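Local coordinates for benzoate transport porin BenP (Acinetobacter baumannii AB307-0294, PDB 5DL8), which forms a calcium-binding outer-membrane beta-barrel of the OprD porin family that probably lets small solutes, perhaps benzoate, pass, at residues N17-E25 with K120-L128; Y84-V94 with Q106-K114. All blocks are in the same frame, centred on the assembly; numbering follows the deposited sequence.

Contact 1. Residues N17-E25 with K120-L128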
loop_
_atom_site.group_PDB
_atom_site.type_symbol
_atom_site.label_atom_id
_atom_site.label_comp_id
_atom_site.label_asym_id
_atom_site.label_seq_id
_atom_site.Cartn_x
_atom_site.Cartn_y
_atom_site.Cartn_z
ATOM N N ASN A 17 -11.028 6.472 -17.594
ATOM C CA ASN A 17 -11.719 7.623 -16.915
ATOM C C ASN A 17 -12.805 7.150 -15.858
ATOM O O ASN A 17 -13.125 5.955 -15.822
ATOM C CB ASN A 17 -12.248 8.621 -17.961
ATOM C CG ASN A 17 -11.179 9.631 -18.465
ATOM O OD1 ASN A 17 -11.536 10.684 -19.032
ATOM N ND2 ASN A 17 -9.890 9.307 -18.301
ATOM N N PRO A 18 -13.287 8.061 -14.951
ATOM C CA PRO A 18 -13.972 7.635 -13.689
ATOM C C PRO A 18 -15.475 7.194 -13.708
ATOM O O PRO A 18 -15.863 6.234 -12.954
ATOM C CB PRO A 18 -13.791 8.856 -12.744
ATOM C CG PRO A 18 -12.911 9.852 -13.444
ATOM C CD PRO A 18 -12.876 9.487 -14.890
ATOM N N ASN A 19 -16.292 7.880 -14.500
ATOM C CA ASN A 19 -17.690 7.502 -14.754
ATOM C C ASN A 19 -17.847 6.617 -16.030
ATOM O O ASN A 19 -18.863 6.684 -16.648
ATOM C CB ASN A 19 -18.511 8.807 -14.941
ATOM C CG ASN A 19 -20.009 8.564 -15.145
ATOM O OD1 ASN A 19 -20.605 7.762 -14.468
ATOM N ND2 ASN A 19 -20.603 9.264 -16.076
ATOM N N GLN A 20 -16.851 5.802 -16.424
ATOM C CA GLN A 20 -16.792 5.146 -17.781
ATOM C C GLN A 20 -17.039 3.633 -17.853
ATOM O O GLN A 20 -16.979 3.105 -18.955
ATOM C CB GLN A 20 -15.430 5.372 -18.504
ATOM C CG GLN A 20 -14.960 6.800 -18.703
ATOM C CD GLN A 20 -16.001 7.746 -19.287
ATOM O OE1 GLN A 20 -16.890 7.331 -20.040
ATOM N NE2 GLN A 20 -15.889 9.040 -18.943
ATOM N N GLN A 21 -17.332 2.944 -16.759
ATOM C CA GLN A 21 -17.510 1.485 -16.813
ATOM C C GLN A 21 -18.845 0.999 -17.422
ATOM O O GLN A 21 -19.910 1.147 -16.801
ATOM C CB GLN A 21 -17.371 0.914 -15.391
ATOM C CG GLN A 21 -17.068 -0.575 -15.290
ATOM C CD GLN A 21 -17.073 -1.017 -13.831
ATOM O OE1 GLN A 21 -16.558 -0.284 -12.988
ATOM N NE2 GLN A 21 -17.682 -2.193 -13.512
ATOM N N THR A 22 -18.775 0.353 -18.597
ATOM C CA THR A 22 -19.979 -0.113 -19.352
ATOM C C THR A 22 -20.520 -1.487 -18.886
ATOM O O THR A 22 -21.729 -1.753 -19.011
ATOM C CB THR A 22 -19.753 -0.170 -20.908
ATOM O OG1 THR A 22 -18.559 -0.895 -21.189
ATOM C CG2 THR A 22 -19.677 1.220 -21.552
ATOM N N GLU A 23 -19.633 -2.348 -18.365
ATOM C CA GLU A 23 -19.961 -3.740 -17.962
ATOM C C GLU A 23 -19.713 -4.000 -16.439
ATOM O O GLU A 23 -18.707 -3.536 -15.879
ATOM C CB GLU A 23 -19.095 -4.724 -18.818
ATOM C CG GLU A 23 -19.442 -4.916 -20.319
ATOM C CD GLU A 23 -20.881 -5.477 -20.529
ATOM O OE1 GLU A 23 -21.323 -6.393 -19.778
ATOM O OE2 GLU A 23 -21.595 -4.985 -21.422
ATOM N N ASP A 24 -20.582 -4.780 -15.787
ATOM C CA ASP A 24 -20.268 -5.291 -14.414
ATOM C C ASP A 24 -18.920 -6.044 -14.443
ATOM O O ASP A 24 -18.565 -6.659 -15.490
ATOM C CB ASP A 24 -21.308 -6.262 -13.867
ATOM C CG ASP A 24 -22.677 -5.621 -13.550
ATOM O OD1 ASP A 24 -22.931 -4.441 -13.708
ATOM O OD2 ASP A 24 -23.538 -6.366 -13.081
ATOM N N GLU A 25 -18.174 -5.934 -13.334
ATOM C CA GLU A 25 -16.871 -6.585 -13.121
ATOM C C GLU A 25 -17.005 -7.299 -11.772
ATOM O O GLU A 25 -17.377 -6.689 -10.768
ATOM C CB GLU A 25 -15.674 -5.584 -13.064
ATOM C CG GLU A 25 -15.303 -4.906 -14.415
ATOM C CD GLU A 25 -14.543 -3.557 -14.319
ATOM O OE1 GLU A 25 -13.887 -3.214 -13.320
ATOM O OE2 GLU A 25 -14.598 -2.784 -15.286
ATOM N N LYS A 120 -22.652 4.685 -5.777
ATOM C CA LYS A 120 -21.994 5.480 -6.800
ATOM C C LYS A 120 -23.000 6.364 -7.536
ATOM O O LYS A 120 -24.038 5.885 -7.904
ATOM C CB LYS A 120 -21.390 4.590 -7.868
ATOM C CG LYS A 120 -20.160 3.834 -7.334
ATOM C CD LYS A 120 -19.394 2.938 -8.345
ATOM C CE LYS A 120 -20.210 1.794 -8.954
ATOM N NZ LYS A 120 -19.333 1.030 -9.945
ATOM N N LEU A 121 -22.609 7.594 -7.843
ATOM C CA LEU A 121 -23.387 8.594 -8.608
ATOM C C LEU A 121 -22.422 9.305 -9.598
ATOM O O LEU A 121 -21.422 9.879 -9.182
ATOM C CB LEU A 121 -24.085 9.619 -7.631
ATOM C CG LEU A 121 -25.087 10.662 -8.197
ATOM C CD1 LEU A 121 -26.384 10.074 -8.778
ATOM C CD2 LEU A 121 -25.415 11.808 -7.177
ATOM N N GLY A 122 -22.717 9.246 -10.897
ATOM C CA GLY A 122 -21.777 9.738 -11.919
ATOM C C GLY A 122 -22.417 10.830 -12.758
ATOM O O GLY A 122 -23.660 10.879 -12.910
ATOM N N TYR A 123 -21.580 11.715 -13.296
ATOM C CA TYR A 123 -21.992 12.679 -14.331
ATOM C C TYR A 123 -20.783 13.002 -15.280
ATOM O O TYR A 123 -19.761 13.494 -14.804
ATOM C CB TYR A 123 -22.574 13.996 -13.711
ATOM C CG TYR A 123 -22.927 15.042 -14.785
ATOM C CD1 TYR A 123 -24.098 14.905 -15.567
ATOM C CD2 TYR A 123 -22.086 16.168 -15.069
ATOM C CE1 TYR A 123 -24.399 15.814 -16.567
ATOM C CE2 TYR A 123 -22.400 17.055 -16.110
ATOM C CZ TYR A 123 -23.575 16.850 -16.827
ATOM O OH TYR A 123 -23.970 17.684 -17.828
ATOM N N ASP A 124 -20.928 12.762 -16.604
ATOM C CA ASP A 124 -19.873 13.065 -17.555
ATOM C C ASP A 124 -18.501 12.385 -17.118
ATOM O O ASP A 124 -18.355 11.174 -17.244
ATOM C CB ASP A 124 -19.753 14.602 -17.725
ATOM C CG ASP A 124 -18.921 15.019 -18.961
ATOM O OD1 ASP A 124 -18.737 14.155 -19.862
ATOM O OD2 ASP A 124 -18.483 16.195 -19.028
ATOM N N LYS A 125 -17.508 13.153 -16.658
ATOM C CA LYS A 125 -16.230 12.589 -16.200
ATOM C C LYS A 125 -16.014 12.670 -14.695
ATOM O O LYS A 125 -14.881 12.682 -14.219
ATOM C CB LYS A 125 -15.089 13.212 -16.999
ATOM C CG LYS A 125 -15.121 12.732 -18.452
ATOM C CD LYS A 125 -14.040 13.378 -19.321
ATOM C CE LYS A 125 -14.038 12.692 -20.672
ATOM N NZ LYS A 125 -13.690 13.669 -21.728
ATOM N N THR A 126 -17.121 12.630 -13.956
ATOM C CA THR A 126 -17.137 12.735 -12.506
ATOM C C THR A 126 -17.890 11.555 -11.842
ATOM O O THR A 126 -18.879 11.015 -12.366
ATOM C CB THR A 126 -17.751 14.073 -12.115
ATOM O OG1 THR A 126 -17.072 15.084 -12.881
ATOM C CG2 THR A 126 -17.633 14.377 -10.586
ATOM N N LEU A 127 -17.400 11.146 -10.688
ATOM C CA LEU A 127 -17.980 10.091 -9.998
ATOM C C LEU A 127 -17.907 10.390 -8.553
ATOM O O LEU A 127 -16.814 10.701 -8.035
ATOM C CB LEU A 127 -17.211 8.868 -10.348
ATOM C CG LEU A 127 -17.850 7.628 -9.699
ATOM C CD1 LEU A 127 -19.140 7.264 -10.412
ATOM C CD2 LEU A 127 -16.855 6.456 -9.653
ATOM N N LEU A 128 -19.059 10.355 -7.898
ATOM C CA LEU A 128 -19.188 10.559 -6.437
ATOM C C LEU A 128 -19.372 9.133 -5.838
ATOM O O LEU A 128 -20.234 8.359 -6.325
ATOM C CB LEU A 128 -20.410 11.440 -6.088
ATOM C CG LEU A 128 -20.884 11.501 -4.610
ATOM C CD1 LEU A 128 -19.861 12.313 -3.787
ATOM C CD2 LEU A 128 -22.338 11.991 -4.457
HETATM O O HOH W 1 -17.521 2.073 -11.573
#
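Asn19 makes the one direct hydrogen bond between 17-25 and the hairpin 120-128: its ND2 donates to the backbone O of Asp124 over 3.2 Å, with an N-H...O angle of 158°. The acceptor lies in the plane of the Asn19 amide, yet the nitrogen sits above the carbonyl plane of Asp124 and not on a lone pair. With CG anti to the backbone N (chi1 -177°), the amide is carried over the hairpin, ND2 at the turn and OD1 3.4 Å from Gly122 CA; OD1 also accepts a hydrogen bond from Thr75 OG1. A second polar link is indirect. One water donates to Gln21 OE1 at 2.9 Å and accepts from Lys120 NZ at 2.6 Å; Gln21 NE2 donates to Lys59 O, and the ammonium also forms a salt bridge with Asp79. Apolar packing is supplied by Pro18 CB, 4.2 Å from Leu127 CB, while Pro18 CG makes a van der Waals contact with Lys125 O at 3.5 Å. Asn17 OD1 lies 3.6 Å from Lys125 CE, beside the lysine's aliphatic chain. The N-terminal segment packs against the hairpin whose type II' turn, Tyr123 to Thr126, joins strands 107-123 and 126-130, Met62 of strand 47-65 touching Asn19, Lys120 and Leu127.

Contact 2. Residues Y84-V94 with Q106-K114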
loop_
_atom_site.group_PDB
_atom_site.type_symbol
_atom_site.label_atom_id
_atom_site.label_comp_id
_atom_site.label_asym_id
_atom_site.label_seq_id
_atom_site.Cartn_x
_atom_site.Cartn_y
_atom_site.Cartn_z
ATOM N N TYR A 84 -12.923 -13.441 3.498
ATOM C CA TYR A 84 -12.987 -14.367 4.618
ATOM C C TYR A 84 -11.761 -15.212 4.638
ATOM O O TYR A 84 -11.439 -15.817 3.609
ATOM C CB TYR A 84 -14.178 -15.265 4.467
ATOM C CG TYR A 84 -14.287 -16.254 5.569
ATOM C CD1 TYR A 84 -14.506 -15.813 6.907
ATOM C CD2 TYR A 84 -14.197 -17.645 5.322
ATOM C CE1 TYR A 84 -14.638 -16.716 7.950
ATOM C CE2 TYR A 84 -14.350 -18.555 6.376
ATOM C CZ TYR A 84 -14.586 -18.075 7.675
ATOM O OH TYR A 84 -14.600 -18.932 8.728
ATOM N N ALA A 85 -11.082 -15.265 5.800
ATOM C CA ALA A 85 -9.906 -16.099 5.993
ATOM C C ALA A 85 -10.052 -16.981 7.274
ATOM O O ALA A 85 -10.576 -16.543 8.290
ATOM C CB ALA A 85 -8.688 -15.266 6.152
ATOM N N VAL A 86 -9.556 -18.225 7.181
ATOM C CA VAL A 86 -9.393 -19.131 8.311
ATOM C C VAL A 86 -7.942 -19.364 8.661
ATOM O O VAL A 86 -7.132 -19.656 7.755
ATOM C CB VAL A 86 -9.993 -20.495 7.947
ATOM C CG1 VAL A 86 -9.830 -21.535 9.070
ATOM C CG2 VAL A 86 -11.477 -20.291 7.783
ATOM N N ARG A 87 -7.599 -19.220 9.958
ATOM C CA ARG A 87 -6.280 -19.626 10.414
ATOM C C ARG A 87 -6.092 -21.166 10.384
ATOM O O ARG A 87 -6.881 -21.909 10.917
ATOM C CB ARG A 87 -5.989 -19.161 11.832
ATOM C CG ARG A 87 -4.561 -19.497 12.243
ATOM C CD ARG A 87 -4.030 -18.647 13.425
ATOM N NE ARG A 87 -4.922 -18.540 14.503
ATOM C CZ ARG A 87 -5.196 -19.551 15.394
ATOM N NH1 ARG A 87 -4.614 -20.756 15.341
ATOM N NH2 ARG A 87 -6.072 -19.355 16.380
ATOM N N LEU A 88 -4.999 -21.638 9.834
ATOM C CA LEU A 88 -4.695 -23.070 9.835
ATOM C C LEU A 88 -3.598 -23.509 10.761
ATOM O O LEU A 88 -3.555 -24.705 11.135
ATOM C CB LEU A 88 -4.262 -23.515 8.393
ATOM C CG LEU A 88 -5.202 -23.242 7.207
ATOM C CD1 LEU A 88 -4.463 -23.384 5.837
ATOM C CD2 LEU A 88 -6.390 -24.189 7.270
ATOM N N SER A 89 -2.630 -22.653 10.993
ATOM C CA SER A 89 -1.530 -22.973 11.854
ATOM C C SER A 89 -2.048 -22.897 13.307
ATOM O O SER A 89 -3.121 -22.369 13.602
ATOM C CB SER A 89 -0.382 -21.958 11.677
ATOM O OG SER A 89 -0.849 -20.658 11.872
ATOM N N SER A 90 -1.219 -23.317 14.208
ATOM C CA SER A 90 -1.591 -23.354 15.612
ATOM C C SER A 90 -1.367 -21.948 16.184
ATOM O O SER A 90 -0.634 -21.124 15.597
ATOM C CB SER A 90 -0.746 -24.441 16.319
ATOM O OG SER A 90 0.537 -23.859 16.408
ATOM N N ASP A 91 -2.003 -21.647 17.272
ATOM C CA ASP A 91 -2.027 -20.287 17.836
ATOM C C ASP A 91 -0.644 -20.022 18.484
ATOM O O ASP A 91 -0.204 -20.765 19.297
ATOM C CB ASP A 91 -3.164 -20.167 18.822
ATOM C CG ASP A 91 -3.418 -18.731 19.324
ATOM O OD1 ASP A 91 -2.695 -17.783 18.923
ATOM O OD2 ASP A 91 -4.381 -18.566 20.167
ATOM N N LYS A 92 0.076 -19.017 18.017
ATOM C CA LYS A 92 1.373 -18.586 18.631
ATOM C C LYS A 92 1.160 -17.672 19.824
ATOM O O LYS A 92 2.108 -17.333 20.547
ATOM C CB LYS A 92 2.226 -17.798 17.597
ATOM C CG LYS A 92 2.806 -18.666 16.468
ATOM C CD LYS A 92 3.775 -17.844 15.630
ATOM C CE LYS A 92 3.666 -18.169 14.163
ATOM N NZ LYS A 92 3.960 -19.550 13.904
ATOM N N HIS A 93 -0.076 -17.215 20.001
ATOM C CA HIS A 93 -0.352 -16.306 21.110
ATOM C C HIS A 93 0.496 -15.017 21.095
ATOM O O HIS A 93 0.773 -14.420 22.137
ATOM C CB HIS A 93 -0.215 -17.033 22.475
ATOM C CG HIS A 93 -1.144 -18.192 22.611
ATOM N ND1 HIS A 93 -2.362 -18.083 23.220
ATOM C CD2 HIS A 93 -1.072 -19.461 22.149
ATOM C CE1 HIS A 93 -2.970 -19.262 23.204
ATOM N NE2 HIS A 93 -2.219 -20.106 22.541
ATOM N N VAL A 94 0.812 -14.542 19.906
ATOM C CA VAL A 94 1.445 -13.260 19.689
ATOM C C VAL A 94 0.944 -12.720 18.367
ATOM O O VAL A 94 0.678 -13.482 17.456
ATOM C CB VAL A 94 3.026 -13.395 19.694
ATOM C CG1 VAL A 94 3.548 -14.137 18.498
ATOM C CG2 VAL A 94 3.768 -12.048 19.722
ATOM N N GLN A 106 -4.615 -12.644 24.498
ATOM C CA GLN A 106 -3.334 -13.074 23.867
ATOM C C GLN A 106 -3.462 -14.216 22.866
ATOM O O GLN A 106 -2.690 -15.203 22.947
ATOM C CB GLN A 106 -2.328 -13.521 24.939
ATOM C CG GLN A 106 -2.018 -12.463 25.973
ATOM C CD GLN A 106 -0.653 -11.918 25.680
ATOM O OE1 GLN A 106 -0.473 -11.041 24.785
ATOM N NE2 GLN A 106 0.352 -12.461 26.406
ATOM N N SER A 107 -4.511 -14.157 22.075
ATOM C CA SER A 107 -4.857 -15.156 21.118
ATOM C C SER A 107 -4.996 -14.613 19.678
ATOM O O SER A 107 -5.626 -13.622 19.437
ATOM C CB SER A 107 -6.081 -15.961 21.576
ATOM O OG SER A 107 -6.467 -16.996 20.645
ATOM N N GLN A 108 -4.347 -15.267 18.731
ATOM C CA GLN A 108 -4.556 -14.943 17.301
ATOM C C GLN A 108 -5.929 -15.402 16.938
ATOM O O GLN A 108 -6.334 -16.449 17.400
ATOM C CB GLN A 108 -3.570 -15.723 16.448
ATOM C CG GLN A 108 -2.100 -15.414 16.721
ATOM C CD GLN A 108 -1.216 -15.988 15.663
ATOM O OE1 GLN A 108 -0.583 -17.135 15.810
ATOM N NE2 GLN A 108 -1.190 -15.251 14.514
ATOM N N ALA A 109 -6.663 -14.636 16.150
ATOM C CA ALA A 109 -8.055 -15.022 15.784
ATOM C C ALA A 109 -8.045 -16.352 15.010
ATOM O O ALA A 109 -7.090 -16.641 14.236
ATOM C CB ALA A 109 -8.613 -13.981 14.820
ATOM N N SER A 110 -9.092 -17.131 15.158
ATOM C CA SER A 110 -9.100 -18.408 14.405
ATOM C C SER A 110 -9.644 -18.216 12.997
ATOM O O SER A 110 -9.378 -19.020 12.136
ATOM C CB SER A 110 -9.767 -19.539 15.228
ATOM O OG SER A 110 -11.029 -19.108 15.490
ATOM N N ASP A 111 -10.335 -17.095 12.761
ATOM C CA ASP A 111 -10.897 -16.703 11.434
ATOM C C ASP A 111 -11.302 -15.185 11.453
ATOM O O ASP A 111 -11.369 -14.581 12.515
ATOM C CB ASP A 111 -12.030 -17.654 11.001
ATOM C CG ASP A 111 -13.334 -17.467 11.738
ATOM O OD1 ASP A 111 -13.392 -16.861 12.773
ATOM O OD2 ASP A 111 -14.395 -17.869 11.279
ATOM N N TYR A 112 -11.457 -14.540 10.307
ATOM C CA TYR A 112 -12.020 -13.183 10.304
ATOM C C TYR A 112 -12.663 -12.923 8.955
ATOM O O TYR A 112 -12.289 -13.545 7.962
ATOM C CB TYR A 112 -11.005 -12.096 10.675
ATOM C CG TYR A 112 -9.951 -11.674 9.669
ATOM C CD1 TYR A 112 -9.093 -12.607 9.116
ATOM C CD2 TYR A 112 -9.669 -10.271 9.444
ATOM C CE1 TYR A 112 -8.053 -12.270 8.323
ATOM C CE2 TYR A 112 -8.632 -9.887 8.549
ATOM C CZ TYR A 112 -7.809 -10.880 8.009
ATOM O OH TYR A 112 -6.769 -10.539 7.145
ATOM N N LEU A 113 -13.687 -12.065 9.018
ATOM C CA LEU A 113 -14.565 -11.721 7.955
ATOM C C LEU A 113 -14.595 -10.234 7.806
ATOM O O LEU A 113 -14.898 -9.548 8.841
ATOM C CB LEU A 113 -15.998 -12.117 8.325
ATOM C CG LEU A 113 -17.082 -11.762 7.307
ATOM C CD1 LEU A 113 -16.989 -12.564 6.032
ATOM C CD2 LEU A 113 -18.431 -12.029 7.979
ATOM N N LYS A 114 -14.347 -9.760 6.572
ATOM C CA LYS A 114 -14.610 -8.320 6.169
ATOM C C LYS A 114 -15.769 -8.282 5.145
ATOM O O LYS A 114 -15.958 -9.255 4.414
ATOM C CB LYS A 114 -13.407 -7.765 5.510
ATOM C CG LYS A 114 -12.145 -7.647 6.319
ATOM C CD LYS A 114 -11.005 -7.325 5.392
ATOM C CE LYS A 114 -9.784 -6.855 6.143
ATOM N NZ LYS A 114 -10.019 -5.460 6.722
HETATM O O HOH W 2 -0.467 -18.934 13.818
#
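An antiparallel pair of barrel strands, 72-87 with 107-123, runs here into the loop that joins them, and side chains take over from the sheet. Ala85 and Tyr112 form a hydrogen-bonded pair, flanked by the non-hydrogen-bonded pairs Tyr84-Leu113 and Val86-Asp111. Beside them Tyr84 OH donates over 2.8 Å to Asp111 OD2, which accepts on its anti lone pair, with ring and carboxylate planes 79° apart. Where the pairing ends, Arg87 bends at chi3 (47°) and turns its guanidinium edge to the opposite backbone: NE binds Ala109 O at 2.9 Å and NH2 binds Gln108 O at 3.1 Å, while NH1 returns to Ser89 O. Asp91 grips the next part with both oxygens. Its OD2 accepts from Ser107 OG at 2.7 Å; its OD1 takes Gln108 N at 3.0 Å and, from the other face, His93 N, closing an Asx turn. In exchange Gln108 OE1 accepts from Lys92 N at 3.0 Å, in the carbonyl plane and on a lone pair. His93 ND1 reaches Gln106 O at 2.9 Å. Strand 47-65 borders 84-94, through Ala53 against Ala85 and Thr47 against Val94, while Phe101 of strand 101-102 touches Gln106 and Gln108.

In the fold
Both contacts use strand 107-123, contact 2 near its start and contact 1 at its far end, where it turns into strand 126-130. Their centres are 38 Å apart and their nearest atoms about 15 Å apart, so they do not touch. Along the chain 17-25 comes first, then 84-94, 106-114 and 120-128, which nests contact 2 inside the loop closed by contact 1. Strand 47-65 touches both; strand 72-87 forms part of contact 2 and flanks contact 1. The pair thus lies at opposite ends of one barrel strand: contact 2 joins sequence neighbours through a connection whose Lys92 side chain lies about 6 Å from that of Asp46, a calcium ligand, whereas contact 1 brings the N-terminal segment against a distant turn.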